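Side-chain contacts in alanyl-tRNA synthetase (Aquifex aeolicus, PDB 3G98), which attaches alanine to tRNA, its C-Ala domain, the fragment described here, bringing the editing and aminoacylation functions together on one tRNA: residues Lys2-Gly7 with Leu104-Leu109; Tyr13-Glu18 with Asp96-Ala101; Met30-Thr35 with Arg84-Gln89. All coordinates share one frame; numbering follows the deposited sequence.

In the fold
All three contacts tie helices or their ends to one mixed sheet. Contacts 1 and 2 share helix 98-110, which reaches neighbouring strands 2-6 and 9-17 with successive parts of its length. Their centres lie about 14 Å apart, yet they meet: Lys2 N is 2.7 Å from Tyr13 O, a probable hydrogen bond of the strand pair. Contact 3 sits apart, its centre about 15 Å from that of contact 1 and about 18 Å from that of contact 2, across the middle of the chain from the latter. It joins the end of helix 21-31 to the start of strand 87-92. The three describe the framework of the domain rather than a catalytic pocket.

Contact 1 (Lys2-Gly7 with Leu104-Leu109); sequences KEENVG and LLKEIL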
# COMPACT_ATOMS: atom_id res chain seq x y z
N LYS A 2 -10.28 -5.44 1.78
CA LYS A 2 -10.90 -5.13 3.06
C LYS A 2 -10.83 -3.64 3.43
O LYS A 2 -10.02 -2.89 2.90
CB LYS A 2 -10.20 -5.92 4.18
CG LYS A 2 -10.72 -7.33 4.40
CD LYS A 2 -10.39 -8.26 3.25
CE LYS A 2 -10.56 -9.72 3.65
NZ LYS A 2 -11.98 -10.09 3.91
N GLU A 3 -11.66 -3.25 4.38
CA GLU A 3 -11.63 -1.89 4.91
C GLU A 3 -11.61 -1.94 6.43
O GLU A 3 -12.39 -2.65 7.05
CB GLU A 3 -12.84 -1.10 4.43
CG GLU A 3 -13.01 0.24 5.14
CD GLU A 3 -14.19 1.04 4.62
OE1 GLU A 3 -14.70 0.71 3.53
OE2 GLU A 3 -14.60 2.00 5.31
N GLU A 4 -10.70 -1.17 7.02
CA GLU A 4 -10.54 -1.11 8.46
C GLU A 4 -10.05 0.26 8.92
O GLU A 4 -9.07 0.77 8.40
CB GLU A 4 -9.54 -2.17 8.91
CG GLU A 4 -9.22 -2.12 10.40
CD GLU A 4 -8.27 -3.22 10.84
OE1 GLU A 4 -8.06 -4.18 10.07
OE2 GLU A 4 -7.74 -3.12 11.96
N ASN A 5 -10.73 0.85 9.90
CA ASN A 5 -10.21 2.08 10.48
C ASN A 5 -9.04 1.79 11.41
O ASN A 5 -9.10 0.87 12.23
CB ASN A 5 -11.32 2.85 11.21
CG ASN A 5 -12.36 3.40 10.25
OD1 ASN A 5 -12.03 3.78 9.13
ND2 ASN A 5 -13.61 3.41 10.68
N VAL A 6 -7.97 2.56 11.25
CA VAL A 6 -6.78 2.43 12.10
C VAL A 6 -6.34 3.82 12.53
O VAL A 6 -5.92 4.64 11.70
CB VAL A 6 -5.61 1.74 11.37
CG1 VAL A 6 -4.43 1.56 12.33
CG2 VAL A 6 -6.04 0.40 10.79
N GLY A 7 -6.43 4.09 13.82
CA GLY A 7 -6.18 5.43 14.32
C GLY A 7 -7.15 6.37 13.65
O GLY A 7 -8.35 6.10 13.60
N LEU A 104 2.26 -4.91 9.71
CA LEU A 104 3.23 -3.83 9.90
C LEU A 104 2.65 -2.46 9.58
O LEU A 104 2.85 -1.50 10.32
CB LEU A 104 4.50 -4.07 9.06
CG LEU A 104 5.58 -2.97 9.12
CD1 LEU A 104 6.03 -2.72 10.55
CD2 LEU A 104 6.78 -3.32 8.26
N LEU A 105 1.94 -2.35 8.46
CA LEU A 105 1.33 -1.07 8.07
C LEU A 105 0.33 -0.60 9.12
O LEU A 105 0.29 0.59 9.45
CB LEU A 105 0.65 -1.18 6.69
CG LEU A 105 -0.04 0.09 6.18
CD1 LEU A 105 0.90 1.28 6.17
CD2 LEU A 105 -0.66 -0.15 4.80
N LYS A 106 -0.47 -1.52 9.64
CA LYS A 106 -1.42 -1.12 10.68
C LYS A 106 -0.68 -0.61 11.90
O LYS A 106 -1.11 0.36 12.53
CB LYS A 106 -2.34 -2.28 11.07
CG LYS A 106 -3.34 -2.64 9.98
CD LYS A 106 -4.17 -3.83 10.41
CE LYS A 106 -5.05 -4.34 9.29
NZ LYS A 106 -5.94 -5.45 9.76
N GLU A 107 0.43 -1.25 12.23
CA GLU A 107 1.23 -0.82 13.38
C GLU A 107 1.84 0.55 13.10
O GLU A 107 1.95 1.40 13.99
CB GLU A 107 2.33 -1.83 13.67
CG GLU A 107 3.19 -1.46 14.87
CD GLU A 107 2.39 -1.39 16.14
OE1 GLU A 107 2.09 -2.46 16.71
OE2 GLU A 107 2.05 -0.27 16.58
N ILE A 108 2.24 0.77 11.85
CA ILE A 108 2.78 2.06 11.45
C ILE A 108 1.71 3.14 11.58
O ILE A 108 1.96 4.20 12.16
CB ILE A 108 3.35 2.03 10.02
CG1 ILE A 108 4.70 1.30 10.01
CG2 ILE A 108 3.51 3.45 9.48
CD1 ILE A 108 5.22 0.99 8.61
N LEU A 109 0.52 2.87 11.06
CA LEU A 109 -0.57 3.84 11.10
C LEU A 109 -1.03 4.17 12.52
O LEU A 109 -1.49 5.29 12.77
CB LEU A 109 -1.76 3.34 10.29
CG LEU A 109 -1.52 3.25 8.78
CD1 LEU A 109 -2.82 2.80 8.09
CD2 LEU A 109 -1.01 4.57 8.22
O HOH W 1 -6.70 -5.24 12.73
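The carboxylate of Glu4 is the flat group that meets Lys106, which approaches tilted from its plane: NZ lies 2.5 Å from OE1, unusually short for a salt bridge. CE follows on the same side of the plane, 3.1 Å from Glu4 OE1. The second oxygen, OE2, accepts from water 1 at an equally short 2.5 Å, and both lengths deserve caution. This water in turn receives a bond from Lys106 NZ at 3.1 Å, so it joins the carboxylate and the amine. Both chains are extended and cross at about a right angle; with CG anti to the carbonyl carbon (chi1 -70°), lysine can send its amine across the gap between segment 104-109 of helix 98-110 and edge strand 2-6, whose axes come within 9.3 Å. Beside this polar bridge lies an apolar one. Val6 CG1 rests 3.8 Å from Leu109 CB and 3.5 Å from Lys106 O, while its other branch, CG2, meets Lys106 CG at 4.1 Å. A beta-branched valine suits this buried strand position, filling it from two directions. A methionine in place of Lys106 would probably leave the Glu4 carboxylate without its charged mate and water 1 without the N-H donor it accepts from. Lysine thus serves twice, its CG lying near Val6 and its amine neutralising, in all likelihood, a partly exposed acid at the helix-sheet interface.

Contact 2 (Tyr13-Glu18 with Asp96-Ala101); sequences YGVFEE and DKFPEA
Phe98 turns its ring toward Val15 by placing CG anti to the backbone N (chi1 -179°), while Val15 sets CG1 between its backbone N and carbonyl carbon (chi1 48°), bringing that methyl to the ring. Val15 CB then stands over the centre of one face, 3.9 Å from the centroid and 11° off the ring normal, a CH-pi contact. Val15 CG1 leans toward one side of the ring and comes within 3.6 Å of Phe98 CD1. The far end of the ring reaches the strand backbone, with Phe98 CZ 3.5 Å from Gly14 C. Glycine suits this place because its backbone is almost fully stretched (phi 175°), a conformation that residues with side chains adopt less readily. Strand 9-17 begins a beta-alpha-beta crossover: helix 21-31 carries the chain to strand 38-46, which lies parallel beside it. Phe98, in the first turn of helix 98-110 just after the N-cap position at Lys97, packs on the sheet near this pair. The length of a phenylalanine suits a position from which one helix residue meets the backbone of strand 9-17 as well as the ring of Phe41 and Ala43 of strand 38-46. Tyr13 adds a looser touch, offering the edge of its ring to Phe98, with Tyr13 CD1 4.2 Å from Phe98 CE1, and its side chain also touches Val102 and Lys106 of the same helix.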
# COMPACT_ATOMS: atom_id res chain seq x y z
N TYR A 13 -7.20 -2.42 1.90
CA TYR A 13 -6.10 -3.29 1.52
C TYR A 13 -6.53 -4.61 0.93
O TYR A 13 -7.61 -5.12 1.22
CB TYR A 13 -5.14 -3.52 2.70
CG TYR A 13 -5.73 -4.38 3.80
CD1 TYR A 13 -5.57 -5.75 3.80
CD2 TYR A 13 -6.48 -3.81 4.84
CE1 TYR A 13 -6.12 -6.55 4.80
CE2 TYR A 13 -7.03 -4.59 5.84
CZ TYR A 13 -6.84 -5.96 5.82
OH TYR A 13 -7.39 -6.75 6.81
N GLY A 14 -5.66 -5.16 0.10
CA GLY A 14 -5.93 -6.46 -0.48
C GLY A 14 -4.87 -6.85 -1.48
O GLY A 14 -4.15 -5.99 -2.00
N VAL A 15 -4.75 -8.14 -1.75
CA VAL A 15 -3.81 -8.59 -2.76
C VAL A 15 -4.59 -9.33 -3.83
O VAL A 15 -5.48 -10.14 -3.52
CB VAL A 15 -2.70 -9.50 -2.15
CG1 VAL A 15 -3.32 -10.57 -1.27
CG2 VAL A 15 -1.86 -10.12 -3.25
N PHE A 16 -4.30 -9.02 -5.09
CA PHE A 16 -5.03 -9.55 -6.22
C PHE A 16 -4.10 -10.48 -6.99
O PHE A 16 -2.89 -10.39 -6.87
CB PHE A 16 -5.47 -8.41 -7.15
CG PHE A 16 -6.38 -7.41 -6.49
CD1 PHE A 16 -5.87 -6.30 -5.83
CD2 PHE A 16 -7.76 -7.58 -6.52
CE1 PHE A 16 -6.71 -5.37 -5.23
CE2 PHE A 16 -8.61 -6.66 -5.92
CZ PHE A 16 -8.09 -5.56 -5.27
N GLU A 17 -4.67 -11.37 -7.79
CA GLU A 17 -3.84 -12.18 -8.67
C GLU A 17 -3.81 -11.54 -10.04
O GLU A 17 -4.85 -11.12 -10.56
CB GLU A 17 -4.40 -13.61 -8.80
CG GLU A 17 -4.54 -14.37 -7.49
CD GLU A 17 -3.23 -14.99 -7.02
OE1 GLU A 17 -2.38 -15.32 -7.87
OE2 GLU A 17 -3.06 -15.15 -5.80
N GLU A 18 -2.62 -11.47 -10.62
CA GLU A 18 -2.44 -11.19 -12.04
C GLU A 18 -2.82 -9.78 -12.51
O GLU A 18 -3.02 -9.56 -13.71
CB GLU A 18 -3.19 -12.23 -12.89
CG GLU A 18 -3.08 -13.66 -12.38
CD GLU A 18 -1.67 -14.23 -12.43
OE1 GLU A 18 -0.77 -13.59 -13.03
OE2 GLU A 18 -1.45 -15.32 -11.86
N ASP A 96 3.93 -14.30 -0.43
CA ASP A 96 3.29 -14.94 0.72
C ASP A 96 3.38 -14.09 1.99
O ASP A 96 2.77 -14.42 3.01
CB ASP A 96 3.91 -16.31 0.98
CG ASP A 96 3.51 -17.32 -0.05
OD1 ASP A 96 2.50 -17.09 -0.76
OD2 ASP A 96 4.21 -18.35 -0.16
N LYS A 97 4.14 -13.00 1.92
CA LYS A 97 4.34 -12.16 3.09
C LYS A 97 3.43 -10.93 3.14
O LYS A 97 3.62 -10.04 3.96
CB LYS A 97 5.81 -11.77 3.21
CG LYS A 97 6.71 -12.94 3.62
CD LYS A 97 8.15 -12.50 3.89
CE LYS A 97 8.27 -11.70 5.19
NZ LYS A 97 9.58 -10.95 5.27
N PHE A 98 2.41 -10.90 2.29
CA PHE A 98 1.47 -9.77 2.30
C PHE A 98 0.75 -9.57 3.64
O PHE A 98 0.66 -8.44 4.12
CB PHE A 98 0.46 -9.88 1.15
CG PHE A 98 -0.51 -8.73 1.09
CD1 PHE A 98 -1.81 -8.88 1.57
CD2 PHE A 98 -0.13 -7.51 0.55
CE1 PHE A 98 -2.71 -7.82 1.51
CE2 PHE A 98 -1.03 -6.45 0.49
CZ PHE A 98 -2.33 -6.61 0.97
N PRO A 99 0.21 -10.65 4.23
CA PRO A 99 -0.45 -10.47 5.53
C PRO A 99 0.47 -9.82 6.57
O PRO A 99 0.03 -8.98 7.36
CB PRO A 99 -0.82 -11.90 5.93
CG PRO A 99 -0.93 -12.64 4.65
CD PRO A 99 0.13 -12.04 3.76
N GLU A 100 1.74 -10.21 6.58
CA GLU A 100 2.71 -9.65 7.51
C GLU A 100 3.00 -8.17 7.19
O GLU A 100 3.18 -7.35 8.10
CB GLU A 100 4.00 -10.48 7.48
CG GLU A 100 3.89 -11.86 8.14
CD GLU A 100 3.03 -12.88 7.37
OE1 GLU A 100 2.82 -12.73 6.14
OE2 GLU A 100 2.57 -13.84 8.01
N ALA A 101 3.02 -7.84 5.91
CA ALA A 101 3.18 -6.44 5.50
C ALA A 101 1.99 -5.59 5.96
O ALA A 101 2.16 -4.43 6.37
CB ALA A 101 3.36 -6.34 3.97

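Contact 3 (Met30-Thr35 with Arg84-Gln89); sequences MLRQRT and RADLAQ
Arg32 and Asp86 make the tight part of this contact, a salt bridge in which the end of the guanidinium grips a single carboxylate oxygen. Arg32 NH1 lies 2.9 Å and Arg32 NH2 3.1 Å from Asp86 OD2, which sits almost in the guanidinium plane and receives both on its anti side. The two planes are twisted by 26°, and NH2 meets OD2 from 30° out of the carboxylate plane. Arginine suits the site because its several N-H groups serve other acceptors as well: NH1 also bonds Val56 O, and NH2 makes a salt bridge with Asp29, fixing the rotation of the group. The chain bends at chi2 (73°) to bring it there. The nearby positive charge probably favours the ionised form of buried Asp86. The rest of the contact is looser: Leu87 CD2 comes no nearer than 4.2 Å to Arg32 NH2, and the residues that follow Arg32 are exposed to solvent. The bridge thus spans from the end of helix 21-31 to the start of strand 87-92, over strand 49-56, whose Val56 also pairs by backbone with Asp86, while Val40 of strand 38-46 meets the arginine side chain.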
# COMPACT_ATOMS: atom_id res chain seq x y z
N MET A 30 -7.36 5.89 -7.60
CA MET A 30 -8.81 6.14 -7.52
C MET A 30 -9.36 5.97 -6.11
O MET A 30 -10.14 6.79 -5.63
CB MET A 30 -9.56 5.22 -8.47
CG MET A 30 -9.39 5.58 -9.93
SD MET A 30 -10.56 4.67 -10.94
CE MET A 30 -10.09 2.99 -10.52
N LEU A 31 -8.95 4.89 -5.45
CA LEU A 31 -9.43 4.59 -4.11
C LEU A 31 -9.06 5.61 -3.03
O LEU A 31 -9.79 5.73 -2.04
CB LEU A 31 -8.98 3.20 -3.67
CG LEU A 31 -9.60 2.01 -4.40
CD1 LEU A 31 -8.88 0.72 -3.99
CD2 LEU A 31 -11.08 1.94 -4.11
N ARG A 32 -7.95 6.33 -3.18
CA ARG A 32 -7.56 7.30 -2.14
C ARG A 32 -8.21 8.66 -2.34
O ARG A 32 -8.05 9.56 -1.52
CB ARG A 32 -6.03 7.44 -1.99
CG ARG A 32 -5.27 7.72 -3.26
CD ARG A 32 -5.46 9.14 -3.76
NE ARG A 32 -4.61 9.42 -4.92
CZ ARG A 32 -3.46 10.08 -4.86
NH1 ARG A 32 -3.02 10.54 -3.71
NH2 ARG A 32 -2.76 10.29 -5.97
N GLN A 33 -8.95 8.79 -3.43
CA GLN A 33 -9.66 10.03 -3.75
C GLN A 33 -11.02 10.05 -3.06
O GLN A 33 -11.73 11.05 -3.09
CB GLN A 33 -9.84 10.13 -5.26
CG GLN A 33 -8.55 10.23 -6.05
CD GLN A 33 -8.79 10.21 -7.55
OE1 GLN A 33 -9.90 10.44 -8.01
NE2 GLN A 33 -7.73 9.95 -8.31
N ARG A 34 -11.35 8.92 -2.45
CA ARG A 34 -12.65 8.69 -1.83
C ARG A 34 -12.93 9.72 -0.74
O ARG A 34 -13.84 10.55 -0.85
CB ARG A 34 -12.69 7.28 -1.24
CG ARG A 34 -14.03 6.56 -1.28
CD ARG A 34 -15.12 7.32 -0.53
NE ARG A 34 -16.17 6.43 -0.04
CZ ARG A 34 -16.96 5.69 -0.83
NH1 ARG A 34 -16.81 5.73 -2.15
NH2 ARG A 34 -17.89 4.92 -0.29
N THR A 35 -12.13 9.67 0.33
CA THR A 35 -12.27 10.60 1.43
C THR A 35 -11.02 11.46 1.58
O THR A 35 -10.26 11.65 0.63
CB THR A 35 -12.54 9.87 2.77
OG1 THR A 35 -11.38 9.13 3.16
CG2 THR A 35 -13.74 8.93 2.65
N ARG A 84 6.08 9.39 -4.54
CA ARG A 84 5.77 10.64 -3.84
C ARG A 84 5.10 10.39 -2.50
O ARG A 84 4.70 9.28 -2.20
CB ARG A 84 4.82 11.51 -4.66
CG ARG A 84 5.40 12.07 -5.92
CD ARG A 84 4.75 13.41 -6.20
NE ARG A 84 5.16 14.41 -5.22
CZ ARG A 84 4.52 15.55 -4.99
NH1 ARG A 84 3.41 15.84 -5.67
NH2 ARG A 84 4.98 16.40 -4.08
N ALA A 85 4.96 11.45 -1.70
CA ALA A 85 4.33 11.31 -0.39
C ALA A 85 2.89 10.79 -0.46
O ALA A 85 2.41 10.19 0.50
CB ALA A 85 4.39 12.64 0.38
N ASP A 86 2.21 11.01 -1.58
CA ASP A 86 0.81 10.61 -1.67
C ASP A 86 0.58 9.32 -2.43
O ASP A 86 -0.49 8.71 -2.32
CB ASP A 86 -0.06 11.74 -2.25
CG ASP A 86 0.27 12.04 -3.69
OD1 ASP A 86 1.45 12.30 -4.00
OD2 ASP A 86 -0.66 12.01 -4.53
N LEU A 87 1.59 8.89 -3.19
CA LEU A 87 1.49 7.68 -4.02
C LEU A 87 2.88 7.10 -4.34
O LEU A 87 3.73 7.75 -4.97
CB LEU A 87 0.72 7.97 -5.31
CG LEU A 87 0.30 6.78 -6.18
CD1 LEU A 87 -0.71 5.89 -5.45
CD2 LEU A 87 -0.27 7.26 -7.51
N ALA A 88 3.09 5.86 -3.93
CA ALA A 88 4.38 5.19 -4.13
C ALA A 88 4.16 3.72 -4.50
O ALA A 88 3.10 3.17 -4.24
CB ALA A 88 5.23 5.30 -2.87
N GLN A 89 5.16 3.09 -5.11
CA GLN A 89 5.00 1.75 -5.67
C GLN A 89 6.32 0.99 -5.64
O GLN A 89 7.39 1.60 -5.64
CB GLN A 89 4.45 1.86 -7.10
CG GLN A 89 4.29 0.55 -7.87
CD GLN A 89 3.40 0.71 -9.11
OE1 GLN A 89 3.32 1.80 -9.69
NE2 GLN A 89 2.71 -0.36 -9.49